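Local structure of CCMAN5 (Cellulosimicrobium cellulans, 2XSG) at residues Y312-R317 and T668-A673; E186-V191 and V257-A262; S630-P633 and E638-P641. The protein acts as a glycoside hydrolase family 92 alpha-mannosidase, used to help expose mannose-6-phosphate on yeast-made human lysosomal enzymes. All coordinates share one frame; numbering follows the deposited sequence.

Interaction 1: residues Y312-R317 and T668-A673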
loop_
_atom_site.group_PDB
_atom_site.type_symbol
_atom_site.label_atom_id
_atom_site.label_comp_id
_atom_site.label_asym_id
_atom_site.label_seq_id
_atom_site.Cartn_x
_atom_site.Cartn_y
_atom_site.Cartn_z
ATOM N N TYR A 312 -12.485 7.356 6.127
ATOM C CA TYR A 312 -12.728 5.942 6.443
ATOM C C TYR A 312 -12.387 4.989 5.286
ATOM O O TYR A 312 -11.956 3.854 5.521
ATOM C CB TYR A 312 -14.124 5.690 7.053
ATOM C CG TYR A 312 -14.161 6.140 8.509
ATOM C CD1 TYR A 312 -13.479 5.415 9.510
ATOM C CD2 TYR A 312 -14.828 7.296 8.882
ATOM C CE1 TYR A 312 -13.482 5.842 10.830
ATOM C CE2 TYR A 312 -14.841 7.734 10.198
ATOM C CZ TYR A 312 -14.148 7.005 11.167
ATOM O OH TYR A 312 -14.161 7.437 12.464
ATOM N N THR A 313 -12.571 5.465 4.060
ATOM C CA THR A 313 -12.179 4.731 2.870
ATOM C C THR A 313 -10.656 4.518 2.878
ATOM O O THR A 313 -10.173 3.412 2.612
ATOM C CB THR A 313 -12.620 5.467 1.582
ATOM O OG1 THR A 313 -14.056 5.579 1.550
ATOM C CG2 THR A 313 -12.116 4.730 0.327
ATOM N N HIS A 314 -9.908 5.571 3.196
ATOM C CA HIS A 314 -8.451 5.462 3.219
ATOM C C HIS A 314 -7.932 4.752 4.473
ATOM O O HIS A 314 -6.885 4.074 4.425
ATOM C CB HIS A 314 -7.768 6.815 2.983
ATOM C CG HIS A 314 -8.013 7.362 1.611
ATOM N ND1 HIS A 314 -7.709 6.655 0.469
ATOM C CD2 HIS A 314 -8.559 8.529 1.195
ATOM C CE1 HIS A 314 -8.046 7.363 -0.591
ATOM N NE2 HIS A 314 -8.552 8.511 -0.178
ATOM N N LEU A 315 -8.653 4.869 5.588
ATOM C CA LEU A 315 -8.319 4.024 6.733
ATOM C C LEU A 315 -8.475 2.537 6.340
ATOM O O LEU A 315 -7.603 1.692 6.651
ATOM C CB LEU A 315 -9.168 4.366 7.962
ATOM C CG LEU A 315 -8.768 3.789 9.325
ATOM C CD1 LEU A 315 -7.383 4.284 9.789
ATOM C CD2 LEU A 315 -9.815 4.090 10.394
ATOM N N TYR A 316 -9.567 2.221 5.640
ATOM C CA TYR A 316 -9.777 0.862 5.123
ATOM C C TYR A 316 -8.568 0.402 4.276
ATOM O O TYR A 316 -8.049 -0.679 4.466
ATOM C CB TYR A 316 -11.102 0.793 4.357
ATOM C CG TYR A 316 -11.286 -0.406 3.448
ATOM C CD1 TYR A 316 -11.770 -1.625 3.940
ATOM C CD2 TYR A 316 -10.996 -0.317 2.091
ATOM C CE1 TYR A 316 -11.941 -2.736 3.089
ATOM C CE2 TYR A 316 -11.159 -1.412 1.244
ATOM C CZ TYR A 316 -11.634 -2.615 1.745
ATOM O OH TYR A 316 -11.802 -3.696 0.896
ATOM N N ARG A 317 -8.114 1.264 3.375
ATOM C CA ARG A 317 -6.985 0.963 2.492
ATOM C C ARG A 317 -5.660 0.801 3.251
ATOM O O ARG A 317 -4.766 0.087 2.793
ATOM C CB ARG A 317 -6.830 2.068 1.449
ATOM C CG ARG A 317 -7.984 2.234 0.468
ATOM C CD ARG A 317 -8.170 0.987 -0.365
ATOM N NE ARG A 317 -9.091 1.210 -1.470
ATOM C CZ ARG A 317 -9.717 0.248 -2.146
ATOM N NH1 ARG A 317 -9.535 -1.031 -1.835
ATOM N NH2 ARG A 317 -10.536 0.573 -3.134
ATOM N N THR A 668 -2.668 5.870 3.481
ATOM C CA THR A 668 -2.075 6.035 4.804
ATOM C C THR A 668 -1.599 7.472 5.047
ATOM O O THR A 668 -1.800 8.012 6.123
ATOM C CB THR A 668 -0.919 5.050 5.020
ATOM O OG1 THR A 668 -1.374 3.721 4.762
ATOM C CG2 THR A 668 -0.423 5.107 6.439
ATOM N N MET A 669 -0.992 8.100 4.041
ATOM C CA MET A 669 -0.667 9.528 4.154
ATOM C C MET A 669 -1.900 10.414 4.325
ATOM O O MET A 669 -1.855 11.421 5.036
ATOM C CB MET A 669 0.196 9.994 2.982
ATOM C CG MET A 669 1.483 9.204 2.812
ATOM S SD MET A 669 2.559 9.090 4.276
ATOM C CE MET A 669 2.233 7.448 4.904
ATOM N N PHE A 670 -3.003 10.051 3.683
ATOM C CA PHE A 670 -4.249 10.801 3.882
ATOM C C PHE A 670 -4.714 10.704 5.333
ATOM O O PHE A 670 -5.079 11.709 5.945
ATOM C CB PHE A 670 -5.360 10.313 2.951
ATOM C CG PHE A 670 -6.635 11.111 3.070
ATOM C CD1 PHE A 670 -7.534 10.860 4.111
ATOM C CD2 PHE A 670 -6.929 12.116 2.156
ATOM C CE1 PHE A 670 -8.698 11.619 4.233
ATOM C CE2 PHE A 670 -8.101 12.878 2.281
ATOM C CZ PHE A 670 -8.984 12.618 3.307
ATOM N N VAL A 671 -4.738 9.488 5.873
ATOM C CA VAL A 671 -5.088 9.314 7.279
ATOM C C VAL A 671 -4.194 10.189 8.169
ATOM O O VAL A 671 -4.687 10.874 9.061
ATOM C CB VAL A 671 -4.976 7.848 7.684
ATOM C CG1 VAL A 671 -4.959 7.699 9.233
ATOM C CG2 VAL A 671 -6.133 7.055 7.070
ATOM N N ALA A 672 -2.883 10.146 7.923
ATOM C CA ALA A 672 -1.910 10.901 8.725
ATOM C C ALA A 672 -2.171 12.412 8.664
ATOM O O ALA A 672 -2.112 13.115 9.694
ATOM C CB ALA A 672 -0.487 10.585 8.256
ATOM N N ALA A 673 -2.460 12.905 7.461
ATOM C CA ALA A 673 -2.778 14.320 7.273
ATOM C C ALA A 673 -4.036 14.692 8.061
ATOM O O ALA A 673 -4.069 15.745 8.710
ATOM C CB ALA A 673 -2.952 14.636 5.802
#
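H314 and F670 meet ring to ring without either of the classical stacking geometries. The histidine brings CD2 over one face of the phenyl group, displaced toward the rim, with H314 CD2 3.7 Å from F670 CG. The two planes are inclined at 45°. CG of F670 stands anti to its backbone N (chi1 -177°), which swings the ring out from the helix to H314. Beside the rings V671 continues the seam, its CG2 meeting both backbone and side chain of L315. V671 CG2 lies 3.7 Å from L315 N, and at the end of the leucine L315 CD1 stands 4.1 Å from the same methyl.

No hydrogen bond links the two segments, yet the imidazole is fixed from nearby: its ND1 is bonded to S667 OG, just ahead of 668-673. Y648 then serves both rings, edge-to-face with H314 and obliquely with F670, and L307 and L310 of helix 306-318 also touch F670. Helices 306-318 and 665-675, whose local axes approach to 8.4 Å at an angle of 129°, thus illustrate buried helix-to-helix packing, consistent with the helical (alpha/alpha)6 barrel known for family 92 catalytic domains.

Interaction 2: residues E186-V191 and V257-A262; sequences ELSGQV and VSVEQA
V259 carries the whole apolar side of this contact, setting its two methyl groups on neighbouring residues of the strand, S188 and G189. CG1 takes the serine: V259 CG1 is 3.6 Å from S188 CB and 3.7 Å from S188 OG, so the methyl packs against both the CB and the hydroxyl oxygen. CG2 takes the glycine backbone, where V259 CG2 is 3.4 Å from G189 O and equally near G189 N. With CG1 roughly anti to its own backbone N (chi1 151°), the fork of the valine sets CG1 on the serine side chain and CG2 against the glycine N and O. Having no side chain, G189 presents bare main chain to the methyl, and Y203 of the adjacent strand also touches V259.

No hydrogen bond passes directly between the two segments; each is tied up with its own surroundings. S258 is the N-cap of the helix, and its OG accepts from Q261 N at 2.8 Å and a fairly straight 162°, meeting an amide of the first turn that has no carbonyl before it in the helix. The strand's backbone groups are paired within the sheet: S188 with Q176 on one neighbouring strand, G189 with Y204 on another.

Charge supplies the polar tie just beyond the two segments. E186 OE2 forms a salt bridge with R263 NE, one residue past 257-262 on the same helix, and also bonds T205 OG1; E260 OE1 holds R263 NH1, so the arginine is gripped by two carboxylates.

Helix 259-270 follows strand 248-255 and lies against strand 185-195 of the same antiparallel sheet, a capped helix covering one face of the sheet, consistent with the beta-sandwich N-terminal domain of family 92 enzymes.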
loop_
_atom_site.group_PDB
_atom_site.type_symbol
_atom_site.label_atom_id
_atom_site.label_comp_id
_atom_site.label_asym_id
_atom_site.label_seq_id
_atom_site.Cartn_x
_atom_site.Cartn_y
_atom_site.Cartn_z
ATOM N N GLU A 186 -14.209 -31.163 -4.120
ATOM C CA GLU A 186 -13.120 -30.400 -3.536
ATOM C C GLU A 186 -11.975 -30.415 -4.551
ATOM O O GLU A 186 -11.640 -31.484 -5.099
ATOM C CB GLU A 186 -12.677 -30.993 -2.192
ATOM C CG GLU A 186 -11.693 -30.113 -1.397
ATOM C CD GLU A 186 -10.235 -30.523 -1.573
ATOM O OE1 GLU A 186 -9.996 -31.578 -2.199
ATOM O OE2 GLU A 186 -9.330 -29.792 -1.084
ATOM N N LEU A 187 -11.454 -29.222 -4.838
ATOM C CA LEU A 187 -10.342 -28.994 -5.757
ATOM C C LEU A 187 -9.174 -28.449 -4.952
ATOM O O LEU A 187 -9.373 -27.631 -4.057
ATOM C CB LEU A 187 -10.720 -27.955 -6.814
ATOM C CG LEU A 187 -11.951 -28.149 -7.706
ATOM C CD1 LEU A 187 -12.138 -26.970 -8.666
ATOM C CD2 LEU A 187 -11.847 -29.456 -8.483
ATOM N N SER A 188 -7.960 -28.891 -5.260
ATOM C CA SER A 188 -6.796 -28.392 -4.530
ATOM C C SER A 188 -5.530 -28.507 -5.342
ATOM O O SER A 188 -5.439 -29.344 -6.258
ATOM C CB SER A 188 -6.617 -29.162 -3.212
ATOM O OG SER A 188 -6.248 -30.505 -3.479
ATOM N N GLY A 189 -4.549 -27.677 -4.982
ATOM C CA GLY A 189 -3.262 -27.641 -5.656
ATOM C C GLY A 189 -2.499 -26.371 -5.336
ATOM O O GLY A 189 -2.678 -25.788 -4.269
ATOM N N GLN A 190 -1.657 -25.939 -6.272
ATOM C CA GLN A 190 -0.822 -24.765 -6.067
ATOM C C GLN A 190 -0.863 -23.870 -7.289
ATOM O O GLN A 190 -1.133 -24.326 -8.416
ATOM C CB GLN A 190 0.620 -25.184 -5.770
ATOM C CG GLN A 190 1.343 -25.884 -6.941
ATOM C CD GLN A 190 2.038 -24.893 -7.883
ATOM O OE1 GLN A 190 2.245 -23.728 -7.535
ATOM N NE2 GLN A 190 2.396 -25.355 -9.072
ATOM N N VAL A 191 -0.601 -22.589 -7.060
ATOM C CA VAL A 191 -0.409 -21.650 -8.141
ATOM C C VAL A 191 0.893 -20.920 -7.865
ATOM O O VAL A 191 1.141 -20.492 -6.740
ATOM C CB VAL A 191 -1.606 -20.660 -8.307
ATOM C CG1 VAL A 191 -2.847 -21.391 -8.797
ATOM C CG2 VAL A 191 -1.915 -19.929 -7.008
ATOM N N VAL A 257 1.436 -22.524 3.079
ATOM C CA VAL A 257 2.078 -23.698 3.681
ATOM C C VAL A 257 1.805 -25.008 2.917
ATOM O O VAL A 257 2.747 -25.739 2.568
ATOM C CB VAL A 257 1.669 -23.836 5.165
ATOM C CG1 VAL A 257 2.089 -25.184 5.758
ATOM C CG2 VAL A 257 2.246 -22.673 5.978
ATOM N N SER A 258 0.531 -25.330 2.702
ATOM C CA SER A 258 0.180 -26.579 2.022
ATOM C C SER A 258 -1.287 -26.646 1.742
ATOM O O SER A 258 -2.076 -25.833 2.264
ATOM C CB SER A 258 0.604 -27.811 2.844
ATOM O OG SER A 258 -0.225 -28.011 3.989
ATOM N N VAL A 259 -1.656 -27.603 0.895
ATOM C CA VAL A 259 -3.055 -27.851 0.625
ATOM C C VAL A 259 -3.760 -28.299 1.907
ATOM O O VAL A 259 -4.844 -27.809 2.232
ATOM C CB VAL A 259 -3.236 -28.886 -0.512
ATOM C CG1 VAL A 259 -4.552 -29.663 -0.338
ATOM C CG2 VAL A 259 -3.201 -28.170 -1.879
ATOM N N GLU A 260 -3.136 -29.214 2.649
ATOM C CA GLU A 260 -3.772 -29.714 3.836
ATOM C C GLU A 260 -3.880 -28.627 4.900
ATOM O O GLU A 260 -4.900 -28.547 5.591
ATOM C CB GLU A 260 -3.105 -30.997 4.361
ATOM C CG GLU A 260 -3.904 -31.684 5.505
ATOM C CD GLU A 260 -5.245 -32.327 5.077
ATOM O OE1 GLU A 260 -5.370 -32.856 3.946
ATOM O OE2 GLU A 260 -6.185 -32.311 5.900
ATOM N N GLN A 261 -2.877 -27.763 5.001
ATOM C CA GLN A 261 -3.009 -26.610 5.885
ATOM C C GLN A 261 -4.188 -25.706 5.462
ATOM O O GLN A 261 -4.930 -25.224 6.317
ATOM C CB GLN A 261 -1.705 -25.818 5.993
ATOM C CG GLN A 261 -1.770 -24.698 7.031
ATOM C CD GLN A 261 -1.945 -25.231 8.446
ATOM O OE1 GLN A 261 -1.055 -25.880 8.978
ATOM N NE2 GLN A 261 -3.101 -24.966 9.053
ATOM N N ALA A 262 -4.380 -25.519 4.154
ATOM C CA ALA A 262 -5.517 -24.737 3.645
ATOM C C ALA A 262 -6.872 -25.358 4.054
ATOM O O ALA A 262 -7.800 -24.655 4.412
ATOM C CB ALA A 262 -5.426 -24.571 2.132
#

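Interaction 3: residues S630-P633 and E638-P641; sequences SAVP and EFTP
V632 and F639 come together through their first torsions: chi1 of 72° puts the valine CG1 between its backbone N and carbonyl carbon and CG2 anti to the N, while chi1 of -72° sets the phenyl group of F639 beside its own N. Both methyls then meet the same ring bond, V632 CG1 lying 3.9 Å from F639 CE1 and V632 CG2 3.9 Å from F639 CD1, with the two side chains crossing at about a right angle. The contact sits at the open end of a beta hairpin formed by strands 634-635 and 638-646, which are antiparallel neighbours.

P657 touches both V632 and F639, and I624 and N621 pack on the phenylalanine as well. Cutting V632 back to an alanine removes both methyls from the CD1-CE1 side of F639, which would probably open a gap beside P657 and let the ring shift. E638, whose CB points away from 630-633, has its carboxylate in salt bridges with K580 and R622.

Backbone atoms close the hairpin mouth. T640 N donates to P633 O at 2.9 Å, a nearly straight bond whose donor is tilted from the carbonyl plane. P633 CB lies 3.4 Å from T640 O. The chain turns a corner at T640 and P641, where the peptide bond before P641 is cis. One water bridges the two segments, donating to P633 O at 2.7 Å and to P641 O at 2.8 Å, so that P633 O accepts both from it and from T640 N.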
loop_
_atom_site.group_PDB
_atom_site.type_symbol
_atom_site.label_atom_id
_atom_site.label_comp_id
_atom_site.label_asym_id
_atom_site.label_seq_id
_atom_site.Cartn_x
_atom_site.Cartn_y
_atom_site.Cartn_z
ATOM N N SER A 630 -1.628 8.133 -21.042
ATOM C CA SER A 630 -2.736 8.336 -21.983
ATOM C C SER A 630 -3.975 8.879 -21.277
ATOM O O SER A 630 -4.905 9.338 -21.918
ATOM C CB SER A 630 -3.101 7.012 -22.663
ATOM O OG SER A 630 -3.430 6.052 -21.667
ATOM N N ALA A 631 -3.986 8.828 -19.950
ATOM C CA ALA A 631 -5.143 9.266 -19.185
ATOM C C ALA A 631 -5.246 10.784 -19.024
ATOM O O ALA A 631 -6.288 11.285 -18.615
ATOM C CB ALA A 631 -5.165 8.585 -17.836
ATOM N N VAL A 632 -4.182 11.517 -19.352
ATOM C CA VAL A 632 -4.171 12.979 -19.204
ATOM C C VAL A 632 -3.059 13.521 -20.084
ATOM O O VAL A 632 -1.993 12.903 -20.173
ATOM C CB VAL A 632 -3.959 13.400 -17.704
ATOM C CG1 VAL A 632 -2.509 13.126 -17.236
ATOM C CG2 VAL A 632 -4.373 14.867 -17.454
ATOM N N PRO A 633 -3.292 14.666 -20.752
ATOM C CA PRO A 633 -2.230 15.239 -21.583
ATOM C C PRO A 633 -0.942 15.478 -20.779
ATOM O O PRO A 633 -0.937 16.266 -19.830
ATOM C CB PRO A 633 -2.834 16.560 -22.065
ATOM C CG PRO A 633 -4.281 16.324 -22.051
ATOM C CD PRO A 633 -4.563 15.401 -20.905
ATOM N N GLU A 638 5.474 15.151 -16.732
ATOM C CA GLU A 638 4.644 16.283 -16.315
ATOM C C GLU A 638 3.245 16.284 -16.940
ATOM O O GLU A 638 3.044 15.730 -18.030
ATOM C CB GLU A 638 5.366 17.598 -16.620
ATOM C CG GLU A 638 6.751 17.660 -15.998
ATOM C CD GLU A 638 7.450 18.993 -16.161
ATOM O OE1 GLU A 638 6.793 19.980 -16.527
ATOM O OE2 GLU A 638 8.673 19.046 -15.912
ATOM N N PHE A 639 2.297 16.884 -16.218
ATOM C CA PHE A 639 1.018 17.339 -16.779
ATOM C C PHE A 639 1.337 18.474 -17.756
ATOM O O PHE A 639 1.932 19.476 -17.359
ATOM C CB PHE A 639 0.096 17.932 -15.696
ATOM C CG PHE A 639 -0.507 16.924 -14.730
ATOM C CD1 PHE A 639 -1.713 16.303 -15.017
ATOM C CD2 PHE A 639 0.104 16.661 -13.503
ATOM C CE1 PHE A 639 -2.289 15.388 -14.109
ATOM C CE2 PHE A 639 -0.457 15.758 -12.578
ATOM C CZ PHE A 639 -1.650 15.116 -12.885
ATOM N N THR A 640 0.933 18.339 -19.018
ATOM C CA THR A 640 1.196 19.381 -20.026
ATOM C C THR A 640 -0.136 19.816 -20.644
ATOM O O THR A 640 -0.641 19.144 -21.552
ATOM C CB THR A 640 2.107 18.883 -21.152
ATOM O OG1 THR A 640 1.495 17.744 -21.761
ATOM C CG2 THR A 640 3.509 18.490 -20.618
ATOM N N PRO A 641 -0.708 20.938 -20.165
ATOM C CA PRO A 641 -0.155 21.848 -19.165
ATOM C C PRO A 641 -0.362 21.376 -17.722
ATOM O O PRO A 641 -1.130 20.436 -17.491
ATOM C CB PRO A 641 -0.966 23.125 -19.395
ATOM C CG PRO A 641 -2.329 22.614 -19.859
ATOM C CD PRO A 641 -2.014 21.413 -20.692
HETATM O O HOH W 1 -2.391 18.102 -18.530
#

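In the fold
The three contacts show how chemistry follows place in a large enzyme. Interaction 1 is deep, its centre about 11 Å from that of the chain, and joins two helices by ring and methyl contacts, without a hydrogen bond between the segments. Interaction 2, about 27 Å out by the same measure, is still mostly buried, but sets a helix on a sheet, with capping and salt bridges beside the apolar touch. Interaction 3, about 24 Å out and partly exposed, combines a backbone hydrogen bond and a bridging water with a valine-phenylalanine contact. No two share an element or touch; strand 638-646 and helix 665-675 follow each other in the chain, whereas interactions 2 and 3 lie about 46 Å apart between centres.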